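Local coordinates for protein FdhC (Acinetobacter nosocomialis, PDB 5KTC) that transfers a 3-hydroxybutanoyl group from coenzyme A to the amino group of a dTDP-linked 3-amino-3,6-dideoxygalactose, as a sugar N-acyltransferase of the GNAT superfamily, at residues A[78-83]-A[113-118]; A[107-112]-A[172-177]; A[119-124]-A[165-170]. All blocks are in the same frame, centred on the assembly; numbering follows the deposited sequence.

Interaction 1: A[78-83]-A[113-118]; sequences GTVRLY and LLVYEA. With FUH ([[(2~{R},3~{S},5~{R})-5-[5-methyl-2,4-bis(oxidanylidene)pyrimidin-1-yl]-3-oxidanyl-oxolan-2-yl]methoxy-oxidanyl-phosphoryl] [(2~{R},3~{R},4~{S},5~{R},6~{R})-6-methyl-3,5-bis(oxidanyl)-4-[[(3~{R})-3-oxidanylbutanoyl]amino]oxan-2-yl] hydrogen phosphate), chain C.
Val80, Leu82, Val115 and Ala118 make the apolar seam where strand 75-86 meets helix 107-122 in this GNAT fold. The short axes lie 9.7 Å apart and run in roughly the same direction, crossing at -27°. Val115 fills the middle of the seam, its CB leading from the helix toward the strand and its two methyls dividing the work. Val115 CG2 lies 3.6 Å from Val80 CG2 and slightly farther from Val80 CG1, while Val115 CG1 lies 4.1 Å from Leu82 CD1. With CG1 anti to the backbone N (chi1 163°), the methyls are spaced along the strand, one opposite each residue. The Leu82 and Val115 side chains run past each other in opposite senses, and the other branch of Leu82 carries CD2 to 4.3 Å from Ala118 CB. Val80 and Leu82 suit the strand, both apolar with CB toward the helix and methyls for different helix atoms; the small Ala118 lets the helix lie near Leu82.

Arg81 alternates with these residues and points from the strand's other side toward the bound sugar nucleotide. Its NH2 donates to O10 of the diphosphate at 2.9 Å, with O10 at the guanidinium edge and in its plane, and the bond is bent to 140°. Tyr83 lies against one guanidinium face, with Arg81 NH2 3.7 Å above the ring centre, while Tyr83 OH shares a 2.8 Å hydrogen bond with sugar O5. Glu63 forms a salt bridge with Arg81 NH1 and Ser96 accepts from NE, which would steady the guanidinium. The alternation thus gives one strand an oily face for the helix and a cationic face that probably offsets the diphosphate charge.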
loop_
_atom_site.group_PDB
_atom_site.type_symbol
_atom_site.label_atom_id
_atom_site.label_comp_id
_atom_site.label_asym_id
_atom_site.label_seq_id
_atom_site.Cartn_x
_atom_site.Cartn_y
_atom_site.Cartn_z
ATOM N N GLY A 78 2.074 1.047 9.974
ATOM C CA GLY A 78 2.833 1.220 8.749
ATOM C C GLY A 78 2.362 2.288 7.800
ATOM O O GLY A 78 1.600 3.183 8.189
ATOM N N THR A 79 2.856 2.193 6.548
ATOM C CA THR A 79 2.579 3.164 5.551
ATOM C C THR A 79 2.269 2.520 4.236
ATOM O O THR A 79 2.693 1.378 3.955
ATOM C CB THR A 79 3.749 4.137 5.316
ATOM O OG1 THR A 79 4.929 3.428 4.893
ATOM C CG2 THR A 79 3.995 4.885 6.554
ATOM N N VAL A 80 1.564 3.264 3.377
ATOM C CA VAL A 80 1.470 2.837 1.974
ATOM C C VAL A 80 1.074 4.007 1.136
ATOM O O VAL A 80 0.420 4.937 1.647
ATOM C CB VAL A 80 0.513 1.613 1.786
ATOM C CG1 VAL A 80 -0.948 2.028 1.999
ATOM C CG2 VAL A 80 0.726 0.950 0.425
ATOM N N ARG A 81 1.464 3.983 -0.115
ATOM C CA ARG A 81 1.256 5.184 -1.011
ATOM C C ARG A 81 0.884 4.823 -2.420
ATOM O O ARG A 81 1.437 3.884 -2.982
ATOM C CB ARG A 81 2.549 5.986 -1.035
ATOM C CG ARG A 81 2.504 7.387 -1.618
ATOM C CD ARG A 81 3.730 8.230 -1.192
ATOM N NE ARG A 81 4.955 7.638 -1.690
ATOM C CZ ARG A 81 5.812 8.057 -2.645
ATOM N NH1 ARG A 81 5.734 9.219 -3.287
ATOM N NH2 ARG A 81 6.825 7.257 -2.922
ATOM N N LEU A 82 -0.030 5.620 -3.000
ATOM C CA LEU A 82 -0.363 5.650 -4.395
ATOM C C LEU A 82 0.142 6.929 -5.010
ATOM O O LEU A 82 -0.062 7.998 -4.467
ATOM C CB LEU A 82 -1.858 5.615 -4.650
ATOM C CG LEU A 82 -2.517 4.287 -4.307
ATOM C CD1 LEU A 82 -2.530 4.043 -2.803
ATOM C CD2 LEU A 82 -3.899 4.331 -4.865
ATOM N N TYR A 83 0.858 6.810 -6.116
ATOM C CA TYR A 83 1.621 7.952 -6.652
ATOM C C TYR A 83 1.922 7.724 -8.160
ATOM O O TYR A 83 1.726 6.624 -8.728
ATOM C CB TYR A 83 2.908 8.155 -5.763
ATOM C CG TYR A 83 3.970 7.055 -5.861
ATOM C CD1 TYR A 83 3.805 5.838 -5.245
ATOM C CD2 TYR A 83 5.203 7.264 -6.576
ATOM C CE1 TYR A 83 4.784 4.854 -5.330
ATOM C CE2 TYR A 83 6.198 6.298 -6.635
ATOM C CZ TYR A 83 5.991 5.070 -6.041
ATOM O OH TYR A 83 6.958 4.084 -6.039
ATOM N N LEU A 113 -4.896 -5.135 -0.621
ATOM C CA LEU A 113 -6.206 -5.160 -1.175
ATOM C C LEU A 113 -6.857 -3.794 -1.113
ATOM O O LEU A 113 -7.569 -3.411 -2.024
ATOM C CB LEU A 113 -7.102 -6.222 -0.479
ATOM C CG LEU A 113 -6.603 -7.639 -0.687
ATOM C CD1 LEU A 113 -7.297 -8.586 0.324
ATOM C CD2 LEU A 113 -6.823 -8.055 -2.163
ATOM N N LEU A 114 -6.609 -3.045 -0.052
ATOM C CA LEU A 114 -7.236 -1.787 0.108
ATOM C C LEU A 114 -6.592 -0.828 -0.850
ATOM O O LEU A 114 -7.265 0.059 -1.381
ATOM C CB LEU A 114 -7.120 -1.310 1.540
ATOM C CG LEU A 114 -8.003 -2.033 2.583
ATOM C CD1 LEU A 114 -7.648 -1.539 3.987
ATOM C CD2 LEU A 114 -9.489 -1.878 2.280
ATOM N N VAL A 115 -5.300 -0.976 -1.073
ATOM C CA VAL A 115 -4.654 -0.152 -2.162
ATOM C C VAL A 115 -5.363 -0.308 -3.480
ATOM O O VAL A 115 -5.630 0.691 -4.172
ATOM C CB VAL A 115 -3.162 -0.438 -2.339
ATOM C CG1 VAL A 115 -2.633 0.078 -3.699
ATOM C CG2 VAL A 115 -2.388 0.065 -1.127
ATOM N N TYR A 116 -5.596 -1.565 -3.870
ATOM C CA TYR A 116 -6.257 -1.807 -5.133
ATOM C C TYR A 116 -7.719 -1.327 -5.136
ATOM O O TYR A 116 -8.188 -0.879 -6.173
ATOM C CB TYR A 116 -6.145 -3.308 -5.509
ATOM C CG TYR A 116 -4.721 -3.741 -5.740
ATOM C CD1 TYR A 116 -3.863 -2.996 -6.584
ATOM C CD2 TYR A 116 -4.203 -4.903 -5.202
ATOM C CE1 TYR A 116 -2.587 -3.400 -6.863
ATOM C CE2 TYR A 116 -2.897 -5.278 -5.431
ATOM C CZ TYR A 116 -2.099 -4.535 -6.279
ATOM O OH TYR A 116 -0.793 -4.862 -6.538
ATOM N N GLU A 117 -8.425 -1.431 -4.020
ATOM C CA GLU A 117 -9.790 -0.851 -3.855
ATOM C C GLU A 117 -9.687 0.677 -4.164
ATOM O O GLU A 117 -10.453 1.248 -4.947
ATOM C CB GLU A 117 -10.328 -1.169 -2.409
ATOM C CG GLU A 117 -11.843 -1.340 -2.178
ATOM C CD GLU A 117 -12.267 -1.597 -0.699
ATOM O OE1 GLU A 117 -12.861 -0.649 -0.139
ATOM O OE2 GLU A 117 -12.052 -2.699 -0.078
ATOM N N ALA A 118 -8.705 1.325 -3.546
ATOM C CA ALA A 118 -8.563 2.778 -3.708
ATOM C C ALA A 118 -8.279 3.149 -5.139
ATOM O O ALA A 118 -8.915 4.068 -5.735
ATOM C CB ALA A 118 -7.496 3.300 -2.796
HETATM O O1 FUH C . 6.967 -0.368 -1.916
HETATM C C1 FUH C . 7.213 -0.655 -3.083
HETATM C C2 FUH C . 6.305 -1.490 -3.924
HETATM C C3 FUH C . 5.416 -2.384 -3.099
HETATM O O2 FUH C . 6.035 -3.675 -2.866
HETATM C C4 FUH C . 4.124 -2.667 -3.824
HETATM N N1 FUH C . 8.351 -0.187 -3.734
HETATM C C5 FUH C . 9.141 0.900 -3.144
HETATM C C6 FUH C . 10.650 0.594 -3.208
HETATM O O3 FUH C . 10.962 0.365 -4.515
HETATM C C7 FUH C . 11.524 1.757 -2.799
HETATM C C8 FUH C . 13.026 1.580 -3.128
HETATM O O4 FUH C . 11.103 2.961 -3.464
HETATM C C9 FUH C . 8.853 2.192 -3.887
HETATM O O5 FUH C . 7.503 2.637 -3.688
HETATM C C10 FUH C . 9.704 3.275 -3.357
HETATM O O6 FUH C . 9.351 3.460 -1.995
HETATM P P1 FUH C . 9.823 4.711 -1.173
HETATM O O7 FUH C . 11.202 4.561 -0.648
HETATM O O8 FUH C . 8.804 4.797 -0.036
HETATM O O9 FUH C . 9.530 6.062 -1.960
HETATM P P2 FUH C . 10.356 6.845 -3.086
HETATM O O10 FUH C . 9.410 7.119 -4.203
HETATM O O11 FUH C . 11.533 5.956 -3.465
HETATM O O12 FUH C . 10.727 8.130 -2.263
HETATM C C11 FUH C . 11.026 9.352 -2.947
HETATM C C12 FUH C . 11.969 10.151 -2.084
HETATM C C13 FUH C . 13.141 9.325 -1.511
HETATM O O13 FUH C . 14.346 10.103 -1.407
HETATM C C14 FUH C . 12.729 9.004 -0.081
HETATM C C15 FUH C . 11.898 10.216 0.263
HETATM O O14 FUH C . 11.265 10.681 -0.957
HETATM N N2 FUH C . 10.748 9.996 1.166
HETATM C C16 FUH C . 9.691 9.227 0.784
HETATM C C17 FUH C . 8.586 9.087 1.626
HETATM C C18 FUH C . 7.381 8.256 1.239
HETATM C C19 FUH C . 8.642 9.748 2.891
HETATM O O15 FUH C . 7.615 9.687 3.683
HETATM N N3 FUH C . 9.695 10.499 3.242
HETATM C C20 FUH C . 10.698 10.646 2.369
HETATM O O16 FUH C . 11.745 11.366 2.731
#

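Interaction 2: A[107-112]-A[172-177]; sequences AAVESA and IQYARF. With COA (coenzyme A), chain D.
Val109 lays its CG1 methyl on the ring of Phe177, 3.6 Å from the centroid and only 9° off the ring normal, a CH-pi contact over the centre of one face. CG1 stands anti to the backbone N (chi1 -179°), and this sends it to the aromatic side, where it also lies 4.0 Å from Tyr174 CD2. The second methyl, CG2, turns to the coenzyme, 3.5 Å from adenine C4A. A beta-branched residue is apt here because one side chain can serve both the protein core and the cofactor.

This valine-centred part is the tight side of the contact. Packing is looser beside Glu110, which lies alongside the Phe177 carbonyl rather than the ring, CG nearest, 3.5 Å from Phe177 O; its OE1 is hydrogen-bonded to both Thr11 OG1 and Thr10 N. Beyond the contact, Gln173 and Arg176 are exposed to solvent, although Arg176 lays its guanidinium over Phe177 CE2.

The two aromatics meet adenine differently. N6A donates to Tyr174 OH, 2.7 Å away and near the adenine plane, whereas Phe177 CZ stands above that plane, 3.8 Å from C2A, on the same side as Val109 CG2. The small Ala108 brings CB to 3.2 Å from O6A, the ester oxygen between diphosphate and pantetheine. Cofactor lying across the start of the helix that follows a central strand is the coenzyme A site characteristic of GNAT enzymes, its adenine met here by the 172-177 segment at one edge and beside one face.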
loop_
_atom_site.group_PDB
_atom_site.type_symbol
_atom_site.label_atom_id
_atom_site.label_comp_id
_atom_site.label_asym_id
_atom_site.label_seq_id
_atom_site.Cartn_x
_atom_site.Cartn_y
_atom_site.Cartn_z
ATOM N N ALA A 107 -2.002 -8.122 7.965
ATOM C CA ALA A 107 -2.002 -6.711 7.514
ATOM C C ALA A 107 -1.507 -6.516 6.080
ATOM O O ALA A 107 -1.969 -5.611 5.357
ATOM C CB ALA A 107 -1.127 -5.885 8.446
ATOM N N ALA A 108 -0.499 -7.304 5.708
ATOM C CA ALA A 108 0.108 -7.169 4.352
ATOM C C ALA A 108 -0.953 -7.446 3.286
ATOM O O ALA A 108 -1.138 -6.675 2.333
ATOM C CB ALA A 108 1.338 -8.071 4.195
ATOM N N VAL A 109 -1.702 -8.524 3.480
ATOM C CA VAL A 109 -2.795 -8.867 2.546
ATOM C C VAL A 109 -3.876 -7.798 2.558
ATOM O O VAL A 109 -4.360 -7.355 1.490
ATOM C CB VAL A 109 -3.425 -10.258 2.849
ATOM C CG1 VAL A 109 -4.511 -10.574 1.873
ATOM C CG2 VAL A 109 -2.380 -11.335 2.862
ATOM N N GLU A 110 -4.299 -7.385 3.743
ATOM C CA GLU A 110 -5.409 -6.438 3.804
ATOM C C GLU A 110 -5.060 -5.068 3.148
ATOM O O GLU A 110 -5.843 -4.462 2.411
ATOM C CB GLU A 110 -5.775 -6.176 5.283
ATOM C CG GLU A 110 -6.357 -7.409 5.996
ATOM C CD GLU A 110 -6.804 -7.164 7.420
ATOM O OE1 GLU A 110 -6.933 -6.023 7.883
ATOM O OE2 GLU A 110 -7.111 -8.161 8.060
ATOM N N SER A 111 -3.869 -4.607 3.493
ATOM C CA SER A 111 -3.392 -3.271 3.003
ATOM C C SER A 111 -3.193 -3.290 1.494
ATOM O O SER A 111 -3.637 -2.353 0.800
ATOM C CB SER A 111 -2.152 -2.814 3.765
ATOM O OG SER A 111 -1.055 -3.665 3.641
ATOM N N ALA A 112 -2.642 -4.384 0.947
ATOM C CA ALA A 112 -2.523 -4.482 -0.498
ATOM C C ALA A 112 -3.932 -4.406 -1.195
ATOM O O ALA A 112 -4.158 -3.647 -2.176
ATOM C CB ALA A 112 -1.743 -5.765 -0.919
ATOM N N ILE A 172 -13.581 -11.483 -4.660
ATOM C CA ILE A 172 -14.334 -12.664 -4.248
ATOM C C ILE A 172 -13.450 -13.664 -3.456
ATOM O O ILE A 172 -13.752 -14.043 -2.332
ATOM C CB ILE A 172 -14.954 -13.356 -5.451
ATOM C CG1 ILE A 172 -15.816 -12.343 -6.248
ATOM C CG2 ILE A 172 -15.783 -14.575 -5.043
ATOM C CD1 ILE A 172 -15.528 -12.356 -7.753
ATOM N N GLN A 173 -12.339 -14.029 -4.048
ATOM C CA GLN A 173 -11.410 -14.978 -3.463
ATOM C C GLN A 173 -10.856 -14.484 -2.134
ATOM O O GLN A 173 -10.601 -15.258 -1.225
ATOM C CB GLN A 173 -10.256 -15.195 -4.411
ATOM C CG GLN A 173 -9.312 -16.235 -3.868
ATOM C CD GLN A 173 -8.215 -16.587 -4.822
ATOM O OE1 GLN A 173 -8.289 -16.335 -6.023
ATOM N NE2 GLN A 173 -7.167 -17.176 -4.282
ATOM N N TYR A 174 -10.610 -13.180 -2.065
ATOM C CA TYR A 174 -9.999 -12.571 -0.872
ATOM C C TYR A 174 -11.020 -11.808 0.012
ATOM O O TYR A 174 -10.617 -11.024 0.898
ATOM C CB TYR A 174 -8.881 -11.609 -1.278
ATOM C CG TYR A 174 -7.638 -12.249 -1.803
ATOM C CD1 TYR A 174 -7.543 -12.725 -3.116
ATOM C CD2 TYR A 174 -6.571 -12.433 -0.962
ATOM C CE1 TYR A 174 -6.357 -13.331 -3.593
ATOM C CE2 TYR A 174 -5.396 -13.031 -1.412
ATOM C CZ TYR A 174 -5.293 -13.472 -2.732
ATOM O OH TYR A 174 -4.101 -14.027 -3.079
ATOM N N ALA A 175 -12.313 -12.076 -0.171
ATOM C CA ALA A 175 -13.357 -11.416 0.628
ATOM C C ALA A 175 -13.154 -11.586 2.128
ATOM O O ALA A 175 -13.492 -10.672 2.872
ATOM C CB ALA A 175 -14.762 -11.898 0.237
ATOM N N ARG A 176 -12.652 -12.745 2.565
ATOM C CA ARG A 176 -12.451 -13.019 3.995
ATOM C C ARG A 176 -11.465 -12.018 4.673
ATOM O O ARG A 176 -11.436 -11.894 5.907
ATOM C CB ARG A 176 -11.972 -14.455 4.256
ATOM C CG ARG A 176 -10.599 -14.791 3.761
ATOM C CD ARG A 176 -10.371 -16.240 3.949
ATOM N NE ARG A 176 -9.144 -16.675 3.385
ATOM C CZ ARG A 176 -7.987 -16.782 4.008
ATOM N NH1 ARG A 176 -7.853 -16.461 5.299
ATOM N NH2 ARG A 176 -6.946 -17.209 3.307
ATOM N N PHE A 177 -10.581 -11.417 3.885
ATOM C CA PHE A 177 -9.626 -10.458 4.425
ATOM C C PHE A 177 -10.204 -9.041 4.552
ATOM O O PHE A 177 -9.660 -8.203 5.268
ATOM C CB PHE A 177 -8.383 -10.421 3.533
ATOM C CG PHE A 177 -7.547 -11.655 3.590
ATOM C CD1 PHE A 177 -6.634 -11.831 4.613
ATOM C CD2 PHE A 177 -7.642 -12.589 2.590
ATOM C CE1 PHE A 177 -5.831 -12.941 4.684
ATOM C CE2 PHE A 177 -6.838 -13.705 2.632
ATOM C CZ PHE A 177 -5.935 -13.885 3.680
HETATM N N1A COA D . -3.120 -15.322 0.473
HETATM C C2A COA D . -3.190 -15.730 1.761
HETATM N N3A COA D . -2.255 -15.429 2.666
HETATM C C4A COA D . -1.266 -14.623 2.310
HETATM C C5A COA D . -1.153 -14.103 0.924
HETATM C C6A COA D . -2.169 -14.516 -0.014
HETATM N N6A COA D . -2.150 -14.114 -1.282
HETATM N N7A COA D . -0.073 -13.337 0.875
HETATM C C8A COA D . 0.483 -13.363 2.104
HETATM N N9A COA D . -0.233 -14.145 2.955
HETATM C C1B COA D . 0.043 -14.394 4.387
HETATM C C2B COA D . 1.539 -14.668 4.579
HETATM O O2B COA D . 1.891 -16.048 4.379
HETATM C C3B COA D . 1.773 -14.164 5.962
HETATM O O3B COA D . 1.271 -15.151 6.868
HETATM P P3B COA D . 2.288 -16.051 7.728
HETATM O O7A COA D . 2.305 -15.290 9.060
HETATM O O8A COA D . 1.406 -17.267 7.684
HETATM O O9A COA D . 3.603 -16.092 6.991
HETATM C C4B COA D . 0.871 -12.952 6.043
HETATM O O4B COA D . -0.224 -13.206 5.147
HETATM C C5B COA D . 1.597 -11.645 5.798
HETATM O O5B COA D . 2.219 -11.664 4.532
HETATM P P1A COA D . 3.784 -11.476 4.423
HETATM O O1A COA D . 4.185 -11.781 2.996
HETATM O O2A COA D . 4.565 -12.002 5.597
HETATM O O3A COA D . 4.034 -9.878 4.465
HETATM P P2A COA D . 4.685 -8.944 5.527
HETATM O O4A COA D . 3.952 -8.912 6.842
HETATM O O5A COA D . 6.184 -9.159 5.625
HETATM O O6A COA D . 4.446 -7.500 4.889
HETATM C CBP COA D . 5.861 -5.834 3.812
HETATM C CCP COA D . 5.130 -7.181 3.681
HETATM C CDP COA D . 6.593 -5.608 2.513
HETATM C CEP COA D . 4.863 -4.704 4.048
HETATM C CAP COA D . 6.844 -5.910 5.006
HETATM O OAP COA D . 7.563 -7.178 4.853
HETATM C C9P COA D . 7.753 -4.754 5.120
HETATM O O9P COA D . 7.485 -3.653 5.649
HETATM N N8P COA D . 8.964 -4.969 4.568
HETATM C C7P COA D . 9.947 -3.951 4.575
HETATM C C6P COA D . 9.692 -2.770 3.674
HETATM C C5P COA D . 9.673 -3.225 2.237
HETATM O O5P COA D . 10.612 -3.920 1.813
HETATM N N4P COA D . 8.621 -2.879 1.523
HETATM C C3P COA D . 8.414 -3.370 0.157
HETATM C C2P COA D . 9.300 -2.640 -0.871
HETATM S S1P COA D . 9.172 -3.504 -2.481
#

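Interaction 3: A[119-124]-A[165-170]; sequences GFSTLG and SKYKEN
The rings of Phe120 and Tyr167 meet obliquely, their planes at 34° and their centroids 5.3 Å apart, where the end of helix 107-122 packs on helix 164-173 beside the GNAT sheet. Phe120 CD2 pushes in beside the base of the tyrosine, 3.5 Å from Tyr167 CB, and Phe120 CB lies 3.8 Å from Tyr167 CD2 as the two side chains overlap, pointing in opposing senses. Phe92 makes an edge-to-face contact with Phe120, and Phe162 of strand 157-163 touches both side chains.

Phe120 CG is anti to its own carbonyl carbon (chi1 -66°), which directs the ring between the helix and strand 157-163, against Phe162, a buried place suited to an all-carbon aromatic. Tyrosine suits the other side because its ring can pack while its hydroxyl reaches the solvent-facing border of the contact, where it pairs with Lys171 NZ. Ser121, small and exposed, fits there and sends OG back to Glu117 O. On the outer side of the second helix, Lys166 and Glu169 form a salt bridge one turn apart. Across the border, Ser121 CB rests 3.5 Å from Tyr167 OH.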
loop_
_atom_site.group_PDB
_atom_site.type_symbol
_atom_site.label_atom_id
_atom_site.label_comp_id
_atom_site.label_asym_id
_atom_site.label_seq_id
_atom_site.Cartn_x
_atom_site.Cartn_y
_atom_site.Cartn_z
ATOM N N GLY A 119 -7.326 2.442 -5.732
ATOM C CA GLY A 119 -6.868 2.786 -7.056
ATOM C C GLY A 119 -7.854 2.448 -8.125
ATOM O O GLY A 119 -8.135 3.259 -8.949
ATOM N N PHE A 120 -8.406 1.244 -8.099
ATOM C CA PHE A 120 -9.260 0.784 -9.191
ATOM C C PHE A 120 -10.699 1.228 -9.019
ATOM O O PHE A 120 -11.329 1.651 -9.999
ATOM C CB PHE A 120 -9.201 -0.737 -9.337
ATOM C CG PHE A 120 -7.884 -1.254 -9.747
ATOM C CD1 PHE A 120 -7.267 -0.814 -10.902
ATOM C CD2 PHE A 120 -7.262 -2.231 -9.009
ATOM C CE1 PHE A 120 -6.063 -1.349 -11.284
ATOM C CE2 PHE A 120 -6.045 -2.757 -9.398
ATOM C CZ PHE A 120 -5.439 -2.339 -10.511
ATOM N N SER A 121 -11.252 1.146 -7.803
ATOM C CA SER A 121 -12.633 1.573 -7.673
ATOM C C SER A 121 -12.778 3.056 -7.156
ATOM O O SER A 121 -13.428 3.841 -7.827
ATOM C CB SER A 121 -13.439 0.516 -6.969
ATOM O OG SER A 121 -13.411 0.807 -5.621
ATOM N N THR A 122 -12.148 3.460 -6.061
ATOM C CA THR A 122 -12.294 4.860 -5.585
ATOM C C THR A 122 -11.719 5.847 -6.623
ATOM O O THR A 122 -12.296 6.890 -6.867
ATOM C CB THR A 122 -11.701 5.119 -4.188
ATOM O OG1 THR A 122 -12.202 4.189 -3.223
ATOM C CG2 THR A 122 -12.001 6.532 -3.674
ATOM N N LEU A 123 -10.628 5.517 -7.313
ATOM C CA LEU A 123 -10.040 6.458 -8.236
ATOM C C LEU A 123 -10.173 6.136 -9.692
ATOM O O LEU A 123 -9.675 6.887 -10.501
ATOM C CB LEU A 123 -8.542 6.628 -7.853
ATOM C CG LEU A 123 -8.272 7.212 -6.491
ATOM C CD1 LEU A 123 -6.795 7.115 -6.173
ATOM C CD2 LEU A 123 -8.739 8.626 -6.364
ATOM N N GLY A 124 -10.781 5.025 -10.083
ATOM C CA GLY A 124 -10.983 4.771 -11.501
ATOM C C GLY A 124 -9.792 4.492 -12.393
ATOM O O GLY A 124 -9.860 4.718 -13.579
ATOM N N SER A 165 -8.634 -6.146 -13.846
ATOM C CA SER A 165 -9.271 -7.458 -14.009
ATOM C C SER A 165 -8.901 -8.478 -12.925
ATOM O O SER A 165 -9.744 -9.250 -12.460
ATOM C CB SER A 165 -8.980 -8.030 -15.396
ATOM O OG SER A 165 -7.644 -8.443 -15.502
ATOM N N LYS A 166 -7.651 -8.464 -12.484
ATOM C CA LYS A 166 -7.248 -9.368 -11.453
ATOM C C LYS A 166 -7.786 -8.937 -10.108
ATOM O O LYS A 166 -8.094 -9.804 -9.229
ATOM C CB LYS A 166 -5.741 -9.488 -11.386
ATOM C CG LYS A 166 -5.228 -10.443 -10.317
ATOM C CD LYS A 166 -5.668 -11.899 -10.500
ATOM C CE LYS A 166 -5.045 -12.524 -11.743
ATOM N NZ LYS A 166 -5.596 -13.895 -11.969
ATOM N N TYR A 167 -7.816 -7.624 -9.882
ATOM C CA TYR A 167 -8.389 -7.095 -8.636
ATOM C C TYR A 167 -9.855 -7.515 -8.493
ATOM O O TYR A 167 -10.290 -7.876 -7.384
ATOM C CB TYR A 167 -8.271 -5.560 -8.564
ATOM C CG TYR A 167 -9.390 -4.839 -7.830
ATOM C CD1 TYR A 167 -9.411 -4.730 -6.450
ATOM C CD2 TYR A 167 -10.381 -4.232 -8.553
ATOM C CE1 TYR A 167 -10.445 -4.034 -5.805
ATOM C CE2 TYR A 167 -11.396 -3.570 -7.957
ATOM C CZ TYR A 167 -11.448 -3.473 -6.580
ATOM O OH TYR A 167 -12.548 -2.794 -6.083
ATOM N N LYS A 168 -10.603 -7.473 -9.598
ATOM C CA LYS A 168 -11.994 -7.918 -9.534
ATOM C C LYS A 168 -12.155 -9.421 -9.172
ATOM O O LYS A 168 -13.003 -9.755 -8.323
ATOM C CB LYS A 168 -12.701 -7.612 -10.817
ATOM C CG LYS A 168 -12.879 -6.140 -11.051
ATOM C CD LYS A 168 -13.500 -5.878 -12.421
ATOM C CE LYS A 168 -14.581 -4.820 -12.346
ATOM N NZ LYS A 168 -14.448 -3.876 -13.475
ATOM N N GLU A 169 -11.330 -10.313 -9.705
ATOM C CA GLU A 169 -11.354 -11.691 -9.203
ATOM C C GLU A 169 -10.993 -11.722 -7.707
ATOM O O GLU A 169 -11.707 -12.250 -6.848
ATOM C CB GLU A 169 -10.401 -12.586 -9.978
ATOM C CG GLU A 169 -10.622 -12.731 -11.502
ATOM C CD GLU A 169 -9.361 -13.298 -12.188
ATOM O OE1 GLU A 169 -8.632 -14.094 -11.536
ATOM O OE2 GLU A 169 -9.039 -12.925 -13.351
ATOM N N ASN A 170 -9.911 -11.072 -7.363
ATOM C CA ASN A 170 -9.480 -11.106 -5.992
ATOM C C ASN A 170 -10.500 -10.626 -4.891
ATOM O O ASN A 170 -10.401 -11.057 -3.729
ATOM C CB ASN A 170 -8.130 -10.414 -5.873
ATOM C CG ASN A 170 -7.007 -11.229 -6.523
ATOM O OD1 ASN A 170 -7.242 -12.221 -7.177
ATOM N ND2 ASN A 170 -5.801 -10.769 -6.361
#

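From the N terminus, strand 75-86 comes first, and interaction 1 closes a loop of 29 residues by bringing helix 107-122 back against one face of that strand. The same helix supplies a segment to all three contacts: its start to interaction 2, its middle to interaction 1 and its end to interaction 3. Interactions 1 and 2 cross along the chain and touch through Leu113, whose CD1 packs on Tyr174 and Phe177. Interaction 3 follows interaction 1 in series and is nested inside the longer loop that interaction 2 closes. Together they hold the C-terminal helices 164-173 and 175-178 against the helix, and the helix against the sheet, with the coenzyme at the start of the helix and the sugar nucleotide on the other face of strand 75-86.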